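Side-chain contacts in putative xanthine dehydrogenase YAGS fad-binding subunit (Escherichia coli, PDB 5G5G), which probably oxidises aldehydes in the periplasm, as the molybdenum-cofactor subunit of a three-chain aldehyde oxidase that also carries FAD and iron-sulfur centres: residues Thr64-Asp69 with Gln110-Val115; Lys222-Pro227 with Ala255-Arg260; Ala144-Ala149 with Arg337-Asp342; Asn202-Trp207 with Thr218-Thr223. One frame throughout, in Å; residues are numbered along the deposited sequence.

Contact 1 of 4, residues Thr64-Asp69 with Gln110-Val115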
loop_
_atom_site.group_PDB
_atom_site.type_symbol
_atom_site.label_atom_id
_atom_site.label_comp_id
_atom_site.label_asym_id
_atom_site.label_seq_id
_atom_site.Cartn_x
_atom_site.Cartn_y
_atom_site.Cartn_z
ATOM N N THR C 64 -16.282 13.467 27.096
ATOM C CA THR C 64 -17.149 14.124 28.124
ATOM C C THR C 64 -18.577 14.213 27.581
ATOM O O THR C 64 -19.560 13.865 28.296
ATOM C CB THR C 64 -16.593 15.481 28.608
ATOM O OG1 THR C 64 -16.198 16.300 27.505
ATOM C CG2 THR C 64 -15.345 15.241 29.491
ATOM N N ALA C 65 -18.681 14.525 26.294
ATOM C CA ALA C 65 -19.987 14.435 25.630
ATOM C C ALA C 65 -19.887 14.110 24.130
ATOM O O ALA C 65 -18.842 14.278 23.479
ATOM C CB ALA C 65 -20.772 15.701 25.874
ATOM N N LEU C 66 -20.990 13.623 23.610
ATOM C CA LEU C 66 -21.059 13.271 22.236
ATOM C C LEU C 66 -22.445 13.644 21.779
ATOM O O LEU C 66 -23.401 12.947 22.059
ATOM C CB LEU C 66 -20.807 11.767 22.081
ATOM C CG LEU C 66 -20.791 11.297 20.637
ATOM C CD1 LEU C 66 -19.759 12.062 19.809
ATOM C CD2 LEU C 66 -20.466 9.798 20.559
ATOM N N ASP C 67 -22.563 14.783 21.127
ATOM C CA ASP C 67 -23.874 15.314 20.836
ATOM C C ASP C 67 -24.162 15.120 19.373
ATOM O O ASP C 67 -23.294 15.191 18.537
ATOM C CB ASP C 67 -23.961 16.727 21.295
ATOM C CG ASP C 67 -23.732 16.855 22.775
ATOM O OD1 ASP C 67 -24.505 16.199 23.566
ATOM O OD2 ASP C 67 -22.738 17.534 23.168
ATOM N N THR C 68 -25.395 14.756 19.077
ATOM C CA THR C 68 -25.716 14.284 17.738
ATOM C C THR C 68 -26.932 14.996 17.139
ATOM O O THR C 68 -27.333 14.606 16.037
ATOM C CB THR C 68 -26.012 12.767 17.784
ATOM O OG1 THR C 68 -27.130 12.575 18.657
ATOM C CG2 THR C 68 -24.808 12.004 18.303
ATOM N N ASP C 69 -27.467 16.031 17.796
ATOM C CA ASP C 69 -28.669 16.700 17.310
ATOM C C ASP C 69 -28.447 17.352 15.948
ATOM O O ASP C 69 -29.299 17.228 15.036
ATOM C CB ASP C 69 -29.214 17.791 18.254
ATOM C CG ASP C 69 -30.006 17.246 19.460
ATOM O OD1 ASP C 69 -30.137 16.061 19.678
ATOM O OD2 ASP C 69 -30.542 18.079 20.209
ATOM N N GLN C 110 -10.146 6.046 17.197
ATOM C CA GLN C 110 -11.066 5.009 17.617
ATOM C C GLN C 110 -12.492 5.420 17.291
ATOM O O GLN C 110 -12.858 6.594 17.491
ATOM C CB GLN C 110 -10.931 4.753 19.118
ATOM C CG GLN C 110 -11.892 3.700 19.687
ATOM C CD GLN C 110 -11.619 3.466 21.169
ATOM O OE1 GLN C 110 -11.244 4.395 21.908
ATOM N NE2 GLN C 110 -11.765 2.210 21.604
ATOM N N ALA C 111 -13.268 4.498 16.734
ATOM C CA ALA C 111 -14.611 4.874 16.304
ATOM C C ALA C 111 -15.470 5.293 17.507
ATOM O O ALA C 111 -15.490 4.595 18.534
ATOM C CB ALA C 111 -15.280 3.748 15.585
ATOM N N ILE C 112 -16.177 6.415 17.393
ATOM C CA ILE C 112 -17.077 6.883 18.461
ATOM C C ILE C 112 -18.518 7.092 18.035
ATOM O O ILE C 112 -19.405 7.244 18.885
ATOM C CB ILE C 112 -16.556 8.128 19.208
ATOM C CG1 ILE C 112 -16.404 9.323 18.239
ATOM C CG2 ILE C 112 -15.251 7.786 19.897
ATOM C CD1 ILE C 112 -16.063 10.633 18.931
ATOM N N ALA C 113 -18.758 7.160 16.734
ATOM C CA ALA C 113 -20.110 7.334 16.233
ATOM C C ALA C 113 -20.172 6.916 14.760
ATOM O O ALA C 113 -19.124 6.779 14.083
ATOM C CB ALA C 113 -20.613 8.762 16.415
ATOM N N LEU C 114 -21.406 6.678 14.298
ATOM C CA LEU C 114 -21.652 6.401 12.874
ATOM C C LEU C 114 -22.893 7.152 12.455
ATOM O O LEU C 114 -23.939 6.975 13.056
ATOM C CB LEU C 114 -21.860 4.904 12.607
ATOM C CG LEU C 114 -22.067 4.544 11.119
ATOM C CD1 LEU C 114 -20.716 4.262 10.477
ATOM C CD2 LEU C 114 -23.026 3.380 10.959
ATOM N N VAL C 115 -22.775 8.018 11.445
ATOM C CA VAL C 115 -23.975 8.672 10.919
ATOM C C VAL C 115 -24.471 7.863 9.726
ATOM O O VAL C 115 -23.662 7.571 8.838
ATOM C CB VAL C 115 -23.678 10.097 10.446
ATOM C CG1 VAL C 115 -24.921 10.747 9.877
ATOM C CG2 VAL C 115 -23.131 10.951 11.577
#
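Leu66 meets Ile112 and Ala113 where two beta sheets of the a/b hammerhead region face each other. Leu66 lies on strand 61-67 of a three-stranded antiparallel sheet, whereas the other two belong to strand 111-117 of the seven-stranded mixed sheet. The nearest CA pair, Leu66 and Ile112, is 8.4 Å apart and no hydrogen bond crosses, so side chains rather than backbone pairing join the strands. Of the 123 Å² buried here, Leu66 contributes 59 Å², Ile112 38 Å² and Ala113 20 Å². That Ile112 and Ala113, although consecutive, both turn toward Leu66 follows from a classic beta bulge: the two together face Val54 of strand 49-55. The CG of Leu66 stands anti to its own nitrogen (chi1 -177°), which carries the isobutyl fork across the gap, and the two methyls then divide the work. CD1 meets Ile112 CD1 at 4.1 Å; the Ile112 side chain reaches it through CG1, which stands between N and C of its own residue (chi1 61°) and is continued by an extended chi2. The two side chains run at a slant to each other. Ala132 of strand 131-136 touches both Leu66 and Ile112, adding a third wall to this apolar layer. The other methyl, Leu66 CD2, is 4.3 Å from Ala113 CB and rests against the backbone, only 3.2 Å from Ile112 O.

Contact 2 of 4, residues Lys222-Pro227 with Ala255-Arg260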
loop_
_atom_site.group_PDB
_atom_site.type_symbol
_atom_site.label_atom_id
_atom_site.label_comp_id
_atom_site.label_asym_id
_atom_site.label_seq_id
_atom_site.Cartn_x
_atom_site.Cartn_y
_atom_site.Cartn_z
ATOM N N LYS C 222 -20.424 -12.435 19.507
ATOM C CA LYS C 222 -20.138 -12.132 20.912
ATOM C C LYS C 222 -20.232 -10.638 21.212
ATOM O O LYS C 222 -20.646 -10.232 22.302
ATOM C CB LYS C 222 -18.744 -12.633 21.288
ATOM C CG LYS C 222 -18.383 -12.475 22.750
ATOM C CD LYS C 222 -17.072 -13.206 23.058
ATOM C CE LYS C 222 -16.414 -12.774 24.387
ATOM N NZ LYS C 222 -16.818 -13.443 25.643
ATOM N N THR C 223 -19.772 -9.822 20.274
ATOM C CA THR C 223 -19.799 -8.379 20.450
ATOM C C THR C 223 -21.238 -7.857 20.479
ATOM O O THR C 223 -21.630 -7.031 21.345
ATOM C CB THR C 223 -19.001 -7.670 19.326
ATOM O OG1 THR C 223 -17.662 -8.196 19.242
ATOM C CG2 THR C 223 -18.912 -6.202 19.608
ATOM N N LEU C 224 -22.041 -8.319 19.544
ATOM C CA LEU C 224 -23.472 -7.972 19.506
ATOM C C LEU C 224 -24.322 -8.625 20.579
ATOM O O LEU C 224 -25.465 -8.162 20.807
ATOM C CB LEU C 224 -24.077 -8.395 18.183
ATOM C CG LEU C 224 -23.532 -7.626 16.949
ATOM C CD1 LEU C 224 -24.104 -8.231 15.673
ATOM C CD2 LEU C 224 -23.894 -6.158 17.078
ATOM N N LYS C 225 -23.801 -9.698 21.192
ATOM C CA LYS C 225 -24.573 -10.511 22.186
ATOM C C LYS C 225 -25.778 -11.162 21.560
ATOM O O LYS C 225 -26.911 -11.077 22.041
ATOM C CB LYS C 225 -24.960 -9.676 23.403
ATOM C CG LYS C 225 -23.793 -9.015 24.122
ATOM C CD LYS C 225 -24.291 -8.084 25.233
ATOM C CE LYS C 225 -23.318 -8.009 26.400
ATOM N NZ LYS C 225 -23.786 -8.798 27.590
ATOM N N VAL C 226 -25.535 -11.836 20.466
ATOM C CA VAL C 226 -26.569 -12.571 19.739
ATOM C C VAL C 226 -26.058 -14.000 19.531
ATOM O O VAL C 226 -24.850 -14.238 19.599
ATOM C CB VAL C 226 -26.970 -11.938 18.382
ATOM C CG1 VAL C 226 -27.454 -10.511 18.562
ATOM C CG2 VAL C 226 -25.847 -12.003 17.346
ATOM N N PRO C 227 -26.975 -14.943 19.298
ATOM C CA PRO C 227 -26.534 -16.323 19.033
ATOM C C PRO C 227 -25.718 -16.390 17.770
ATOM O O PRO C 227 -26.105 -15.839 16.738
ATOM C CB PRO C 227 -27.861 -17.077 18.843
ATOM C CG PRO C 227 -28.807 -16.340 19.714
ATOM C CD PRO C 227 -28.451 -14.882 19.461
ATOM N N ALA C 255 -21.682 -1.413 10.903
ATOM C CA ALA C 255 -22.690 -1.763 9.897
ATOM C C ALA C 255 -23.833 -2.528 10.523
ATOM O O ALA C 255 -25.025 -2.236 10.292
ATOM C CB ALA C 255 -22.075 -2.565 8.748
ATOM N N ALA C 256 -23.472 -3.523 11.322
ATOM C CA ALA C 256 -24.433 -4.388 11.983
ATOM C C ALA C 256 -25.344 -3.628 12.965
ATOM O O ALA C 256 -26.585 -3.739 12.924
ATOM C CB ALA C 256 -23.722 -5.525 12.695
ATOM N N LEU C 257 -24.726 -2.827 13.834
ATOM C CA LEU C 257 -25.519 -1.997 14.742
ATOM C C LEU C 257 -26.464 -1.050 14.016
ATOM O O LEU C 257 -27.633 -0.895 14.393
ATOM C CB LEU C 257 -24.599 -1.177 15.643
ATOM C CG LEU C 257 -23.828 -2.037 16.630
ATOM C CD1 LEU C 257 -22.832 -1.146 17.354
ATOM C CD2 LEU C 257 -24.776 -2.680 17.617
ATOM N N ALA C 258 -25.933 -0.390 12.993
ATOM C CA ALA C 258 -26.714 0.568 12.233
ATOM C C ALA C 258 -27.915 -0.037 11.531
ATOM O O ALA C 258 -29.031 0.521 11.572
ATOM C CB ALA C 258 -25.818 1.293 11.217
ATOM N N ALA C 259 -27.706 -1.173 10.890
ATOM C CA ALA C 259 -28.779 -1.782 10.113
ATOM C C ALA C 259 -29.892 -2.262 11.022
ATOM O O ALA C 259 -31.033 -2.220 10.660
ATOM C CB ALA C 259 -28.211 -2.957 9.280
ATOM N N ARG C 260 -29.554 -2.677 12.224
ATOM C CA ARG C 260 -30.578 -3.088 13.171
ATOM C C ARG C 260 -31.397 -1.856 13.682
ATOM O O ARG C 260 -32.638 -1.873 13.734
ATOM C CB ARG C 260 -29.944 -3.865 14.320
ATOM C CG ARG C 260 -31.005 -4.384 15.265
ATOM C CD ARG C 260 -30.441 -5.357 16.255
ATOM N NE ARG C 260 -29.427 -4.716 17.076
ATOM C CZ ARG C 260 -28.725 -5.331 18.036
ATOM N NH1 ARG C 260 -28.946 -6.638 18.384
ATOM N NH2 ARG C 260 -27.826 -4.614 18.681
HETATM O O HOH W 1 -28.333 -7.983 21.014
HETATM O O HOH W 2 -26.155 -5.519 20.327
#
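The guanidinium of Arg260 is the flat group here, and Val226 approaches it obliquely, CG1 lying 4.2 Å from NH1 in a position that is neither over a face nor at an edge. At the edge, in the plane of the group, sits a water that accepts from NH2; the modelled separation is so short that its exact value is doubtful. A second water accepts from Arg260 NH1 at 3.0 Å. Both waters also donate to the carbonyl oxygen of Leu224, over 2.9 Å from the NH1-bound water to Leu224 O and 2.8 Å from the NH2-bound one. Taken together, the two waters would link one carbonyl to both terminal nitrogens, which probably limits rotation of the guanidinium; no direct bond joins the segments. The Arg260 chain, bent at chi3 (61°), runs past Val226 in the opposite direction.

That carbonyl is exposed to the waters where helix 213-224 stops in a Schellman motif. Lys225, with a phi of 63°, is the C-prime residue, Val226 N reaches back to Ala221 O, and the bond from Lys225 N to Lys222 O is weak. The turn swings Val226 toward helix 250-262.

Apart from these water bridges the two helices meet through leucines and an alanine. Leu224 CD1 packs on Ala256 CB at 4.0 Å, and its sister methyl CD2 touches Leu257 CD2 at 3.6 Å as the two leucines pass in opposite directions. Trp199 of strand 194-200 lies against Leu224 and Arg260, and its NE1 is hydrogen-bonded to Ala256 O.

Contact 3 of 4, residues Ala144-Ala149 with Arg337-Asp342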
loop_
_atom_site.group_PDB
_atom_site.type_symbol
_atom_site.label_atom_id
_atom_site.label_comp_id
_atom_site.label_asym_id
_atom_site.label_seq_id
_atom_site.Cartn_x
_atom_site.Cartn_y
_atom_site.Cartn_z
ATOM N N ALA C 144 10.873 4.023 22.820
ATOM C CA ALA C 144 12.235 4.283 23.342
ATOM C C ALA C 144 12.233 4.781 24.769
ATOM O O ALA C 144 13.030 4.319 25.604
ATOM C CB ALA C 144 12.966 5.251 22.431
ATOM N N ASP C 145 11.342 5.713 25.084
ATOM C CA ASP C 145 11.278 6.234 26.434
ATOM C C ASP C 145 10.815 5.159 27.416
ATOM O O ASP C 145 11.251 5.171 28.542
ATOM C CB ASP C 145 10.358 7.445 26.533
ATOM C CG ASP C 145 10.871 8.651 25.777
ATOM O OD1 ASP C 145 12.045 8.693 25.360
ATOM O OD2 ASP C 145 10.079 9.595 25.614
ATOM N N GLU C 146 9.997 4.210 26.979
ATOM C CA GLU C 146 9.467 3.193 27.872
ATOM C C GLU C 146 10.420 2.040 28.129
ATOM O O GLU C 146 10.222 1.282 29.070
ATOM C CB GLU C 146 8.151 2.660 27.335
ATOM C CG GLU C 146 7.058 3.709 27.245
ATOM C CD GLU C 146 6.770 4.446 28.549
ATOM O OE1 GLU C 146 6.549 3.767 29.602
ATOM O OE2 GLU C 146 6.781 5.707 28.498
ATOM N N LYS C 147 11.448 1.908 27.283
ATOM C CA LYS C 147 12.304 0.742 27.314
ATOM C C LYS C 147 12.967 0.588 28.653
ATOM O O LYS C 147 12.904 -0.497 29.240
ATOM C CB LYS C 147 13.370 0.818 26.213
ATOM C CG LYS C 147 14.294 -0.402 26.188
ATOM C CD LYS C 147 15.684 -0.039 25.769
ATOM C CE LYS C 147 16.539 -1.276 25.605
ATOM N NZ LYS C 147 17.347 -1.525 26.799
ATOM N N GLN C 148 13.546 1.680 29.165
ATOM C CA GLN C 148 14.382 1.603 30.365
ATOM C C GLN C 148 13.630 0.928 31.498
ATOM O O GLN C 148 14.205 0.086 32.213
ATOM C CB GLN C 148 14.855 2.991 30.805
ATOM C CG GLN C 148 16.036 2.985 31.778
ATOM C CD GLN C 148 16.310 4.363 32.362
ATOM O OE1 GLN C 148 15.605 5.342 32.056
ATOM N NE2 GLN C 148 17.321 4.450 33.207
ATOM N N ALA C 149 12.345 1.256 31.616
ATOM C CA ALA C 149 11.503 0.748 32.691
ATOM C C ALA C 149 10.992 -0.695 32.554
ATOM O O ALA C 149 10.485 -1.237 33.536
ATOM C CB ALA C 149 10.329 1.678 32.899
ATOM N N ARG C 337 10.140 -8.120 25.862
ATOM C CA ARG C 337 9.811 -7.082 26.831
ATOM C C ARG C 337 8.659 -6.266 26.243
ATOM O O ARG C 337 8.773 -5.753 25.123
ATOM C CB ARG C 337 11.025 -6.234 27.094
ATOM C CG ARG C 337 12.294 -7.035 27.551
ATOM C CD ARG C 337 12.152 -7.456 28.936
ATOM N NE ARG C 337 13.368 -8.200 29.361
ATOM C CZ ARG C 337 13.567 -9.515 29.233
ATOM N NH1 ARG C 337 12.616 -10.296 28.750
ATOM N NH2 ARG C 337 14.697 -10.060 29.728
ATOM N N LEU C 338 7.574 -6.147 27.006
ATOM C CA LEU C 338 6.357 -5.529 26.498
ATOM C C LEU C 338 6.041 -4.251 27.280
ATOM O O LEU C 338 5.685 -4.321 28.464
ATOM C CB LEU C 338 5.203 -6.551 26.592
ATOM C CG LEU C 338 3.873 -6.031 26.035
ATOM C CD1 LEU C 338 3.929 -5.587 24.598
ATOM C CD2 LEU C 338 2.859 -7.134 26.257
ATOM N N ALA C 339 6.173 -3.103 26.631
ATOM C CA ALA C 339 5.778 -1.822 27.233
ATOM C C ALA C 339 4.301 -1.591 27.007
ATOM O O ALA C 339 3.698 -2.167 26.092
ATOM C CB ALA C 339 6.563 -0.676 26.617
ATOM N N THR C 340 3.762 -0.675 27.810
ATOM C CA THR C 340 2.417 -0.158 27.576
ATOM C C THR C 340 2.486 1.152 26.800
ATOM O O THR C 340 3.084 2.111 27.263
ATOM C CB THR C 340 1.686 -0.001 28.907
ATOM O OG1 THR C 340 1.581 -1.311 29.454
ATOM C CG2 THR C 340 0.273 0.552 28.691
ATOM N N LEU C 341 1.843 1.177 25.635
ATOM C CA LEU C 341 1.780 2.391 24.820
ATOM C C LEU C 341 0.332 2.633 24.463
ATOM O O LEU C 341 -0.353 1.683 24.127
ATOM C CB LEU C 341 2.607 2.302 23.531
ATOM C CG LEU C 341 4.148 2.083 23.623
ATOM C CD1 LEU C 341 4.754 1.899 22.244
ATOM C CD2 LEU C 341 4.790 3.264 24.352
ATOM N N ASP C 342 -0.060 3.912 24.450
ATOM C CA ASP C 342 -1.414 4.333 24.156
ATOM C C ASP C 342 -1.589 4.750 22.712
ATOM O O ASP C 342 -2.457 5.549 22.393
ATOM C CB ASP C 342 -1.785 5.488 25.101
ATOM C CG ASP C 342 -1.750 5.057 26.544
ATOM O OD1 ASP C 342 -2.600 4.207 26.865
ATOM O OD2 ASP C 342 -0.829 5.497 27.315
#
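Glu146 carries this contact, touching Ala339, Thr340 and Leu341 in turn. Ala144 opens the segment within helix 143-147; its carbonyl accepts a weak bond from the nitrogen of Lys147. Next comes Asp145, whose N is hydrogen-bonded to Ser142 OG just ahead of Glu146.

Glu146 itself faces the strand and has 58 Å² covered out of 113 Å² in all, with its CA 6.3 Å from that of Ala339. The work is done by its methylenes: CB lies 3.8 Å from Ala339 CB, and CG lies 3.7 Å from Leu341 CD2. The CG of Glu146 sits beside its own nitrogen and anti to its carbonyl carbon (chi1 -63°), and a bend at chi2 (-55°) folds the chain as it passes Leu341 in the opposite direction. No bond from the carboxylate crosses the contact. Leu341 approaches with the end of its side chain: chi2 places CD1 in the extended position, and it is the other methyl, CD2, that meets Glu146. Thr340 contributes little beyond its carbonyl oxygen, 4.3 Å from Glu146 CG.

After Glu146, Lys147 makes a cation-pi contact with Trp307 of strand 299-310, a second link between this short helix and the sheet. Ala149 N makes a weak bond to Glu146 O. On the other side, Ala339 is held by backbone bonds to Ser308 and Asn310. The arrangement is that of a short helix lying on a mixed beta sheet, against strand 331-340, the neighbour of edge strand 160-162, within the molybdopterin cofactor-binding region.

Contact 4 of 4, residues Asn202-Trp207 with Thr218-Thr223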
loop_
_atom_site.group_PDB
_atom_site.type_symbol
_atom_site.label_atom_id
_atom_site.label_comp_id
_atom_site.label_asym_id
_atom_site.label_seq_id
_atom_site.Cartn_x
_atom_site.Cartn_y
_atom_site.Cartn_z
ATOM N N ASN C 202 -34.246 -11.434 13.666
ATOM C CA ASN C 202 -33.029 -11.562 14.461
ATOM C C ASN C 202 -31.847 -12.264 13.725
ATOM O O ASN C 202 -30.870 -12.605 14.366
ATOM C CB ASN C 202 -33.332 -12.221 15.808
ATOM C CG ASN C 202 -34.299 -11.400 16.669
ATOM O OD1 ASN C 202 -34.500 -10.179 16.468
ATOM N ND2 ASN C 202 -34.931 -12.075 17.636
ATOM N N LYS C 203 -31.973 -12.520 12.425
ATOM C CA LYS C 203 -30.882 -13.097 11.627
ATOM C C LYS C 203 -30.098 -11.962 10.944
ATOM O O LYS C 203 -30.682 -11.135 10.332
ATOM C CB LYS C 203 -31.438 -14.013 10.521
ATOM C CG LYS C 203 -32.377 -15.124 10.981
ATOM C CD LYS C 203 -31.682 -16.100 11.892
ATOM C CE LYS C 203 -32.677 -17.077 12.494
ATOM N NZ LYS C 203 -32.561 -18.337 11.747
ATOM N N LEU C 204 -28.783 -11.994 11.023
ATOM C CA LEU C 204 -27.904 -10.977 10.414
ATOM C C LEU C 204 -27.129 -11.618 9.282
ATOM O O LEU C 204 -26.558 -12.706 9.480
ATOM C CB LEU C 204 -26.941 -10.510 11.481
ATOM C CG LEU C 204 -25.732 -9.675 11.073
ATOM C CD1 LEU C 204 -26.136 -8.340 10.446
ATOM C CD2 LEU C 204 -24.811 -9.428 12.233
ATOM N N THR C 205 -27.058 -10.961 8.130
ATOM C CA THR C 205 -26.096 -11.321 7.117
ATOM C C THR C 205 -25.140 -10.168 6.949
ATOM O O THR C 205 -25.581 -9.020 6.853
ATOM C CB THR C 205 -26.796 -11.654 5.763
ATOM O OG1 THR C 205 -27.793 -12.663 6.030
ATOM C CG2 THR C 205 -25.812 -12.180 4.741
ATOM N N LEU C 206 -23.835 -10.450 6.990
ATOM C CA LEU C 206 -22.795 -9.433 6.852
ATOM C C LEU C 206 -21.924 -9.813 5.674
ATOM O O LEU C 206 -21.278 -10.883 5.692
ATOM C CB LEU C 206 -21.935 -9.335 8.114
ATOM C CG LEU C 206 -21.035 -8.090 8.136
ATOM C CD1 LEU C 206 -21.795 -6.871 8.686
ATOM C CD2 LEU C 206 -19.772 -8.288 8.928
ATOM N N TRP C 207 -21.881 -8.945 4.681
ATOM C CA TRP C 207 -20.917 -9.028 3.601
ATOM C C TRP C 207 -19.752 -8.182 4.065
ATOM O O TRP C 207 -19.919 -7.022 4.507
ATOM C CB TRP C 207 -21.482 -8.432 2.333
ATOM C CG TRP C 207 -22.595 -9.247 1.694
ATOM C CD1 TRP C 207 -22.475 -10.084 0.642
ATOM C CD2 TRP C 207 -23.984 -9.290 2.073
ATOM N NE1 TRP C 207 -23.701 -10.639 0.311
ATOM C CE2 TRP C 207 -24.646 -10.160 1.170
ATOM C CE3 TRP C 207 -24.759 -8.626 3.055
ATOM C CZ2 TRP C 207 -26.042 -10.415 1.231
ATOM C CZ3 TRP C 207 -26.114 -8.932 3.147
ATOM C CH2 TRP C 207 -26.759 -9.790 2.237
ATOM N N THR C 218 -17.974 -15.633 15.006
ATOM C CA THR C 218 -18.006 -15.810 16.447
ATOM C C THR C 218 -17.833 -14.481 17.180
ATOM O O THR C 218 -18.551 -14.204 18.139
ATOM C CB THR C 218 -16.929 -16.783 16.899
ATOM O OG1 THR C 218 -17.234 -18.047 16.326
ATOM C CG2 THR C 218 -16.899 -16.900 18.401
ATOM N N ASP C 219 -16.859 -13.702 16.727
ATOM C CA ASP C 219 -16.498 -12.440 17.383
ATOM C C ASP C 219 -17.592 -11.426 17.194
ATOM O O ASP C 219 -17.873 -10.643 18.128
ATOM C CB ASP C 219 -15.145 -11.924 16.907
ATOM C CG ASP C 219 -13.993 -12.845 17.358
ATOM O OD1 ASP C 219 -14.256 -13.697 18.230
ATOM O OD2 ASP C 219 -12.845 -12.750 16.880
ATOM N N LEU C 220 -18.190 -11.403 16.013
ATOM C CA LEU C 220 -19.295 -10.406 15.783
ATOM C C LEU C 220 -20.495 -10.769 16.667
ATOM O O LEU C 220 -21.115 -9.904 17.307
ATOM C CB LEU C 220 -19.721 -10.373 14.326
ATOM C CG LEU C 220 -20.805 -9.354 13.979
ATOM C CD1 LEU C 220 -20.450 -7.967 14.477
ATOM C CD2 LEU C 220 -21.054 -9.338 12.487
ATOM N N ALA C 221 -20.824 -12.065 16.682
ATOM C CA ALA C 221 -21.906 -12.537 17.545
ATOM C C ALA C 221 -21.645 -12.218 19.010
ATOM O O ALA C 221 -22.541 -11.752 19.697
ATOM C CB ALA C 221 -22.190 -14.023 17.339
ATOM N N LYS C 222 -20.424 -12.435 19.507
ATOM C CA LYS C 222 -20.138 -12.132 20.912
ATOM C C LYS C 222 -20.232 -10.638 21.212
ATOM O O LYS C 222 -20.646 -10.232 22.302
ATOM C CB LYS C 222 -18.744 -12.633 21.288
ATOM C CG LYS C 222 -18.383 -12.475 22.750
ATOM C CD LYS C 222 -17.072 -13.206 23.058
ATOM C CE LYS C 222 -16.414 -12.774 24.387
ATOM N NZ LYS C 222 -16.818 -13.443 25.643
ATOM N N THR C 223 -19.772 -9.822 20.274
ATOM C CA THR C 223 -19.799 -8.379 20.450
ATOM C C THR C 223 -21.238 -7.857 20.479
ATOM O O THR C 223 -21.630 -7.031 21.345
ATOM C CB THR C 223 -19.001 -7.670 19.326
ATOM O OG1 THR C 223 -17.662 -8.196 19.242
ATOM C CG2 THR C 223 -18.912 -6.202 19.608
#
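Leu220 sets one methyl, CD2, against two leucines of the neighbouring strand: Leu204 CD2 at 3.8 Å and Leu206 CD2 at 3.9 Å. Leu204 CD2 and Leu206 CD2 are themselves 6.1 Å apart, and the Leu220 methyl rests against both, bridging them from the helix side. As alternate residues of strand 203-208, Leu204 and Leu206 point to the same side, toward the helix.

All three leucines share one conformational trait, a CG anti to the residue's own nitrogen, with chi1 closest to the ideal in Leu220 (-178°). This sets CG beside the carbonyl carbon in each of them. The nearest CA pairs across the contact are Leu204 with Ala221 at 9.4 Å and Leu206 with Leu220 at 9.6 Å. The leucines differ at the second torsion: chi2 of Leu206 is opened to 85°, whereas the other two stay nearer the usual value. The Leu220 side chain lies about perpendicular to that of Leu204 but slanted against that of Leu206.

On the helix, Thr223 OG1 donates to Asp219 O at 2.7 Å with a C=O...donor angle of 149°. Thr223 N approaches the same oxygen from the opposite face of the carbonyl plane, so Asp219 O is gripped by two donors from one residue. Leu220 also touches Ile233 of strand 231-234, which pairs with strand 203-208. The contact thus packs the helix of a beta-alpha-beta unit, strand 203-208, helix 213-224 and strand 231-234, onto its own sheet.

Contacts 2 and 4 are close neighbours, their centres about 6 Å apart; they share Lys222 and Thr223 of helix 213-224, and Leu204 CD2 lies 3.7 Å from Leu224 CD1, so their apolar layers merge. Contact 1 comes first along the chain and lies about 18 Å from contact 2 between centres, yet touches it through Leu114 CD2 and Ala258 CB, 3.5 Å apart. Contacts 1 and 4 both reach the seven-stranded mixed sheet, which thus runs through the hammerhead and cofactor-binding regions. Contact 3 belongs to a different sheet, its centre about 31 to 36 Å from the others; contacts 2 and 4 are nested in the loop it closes.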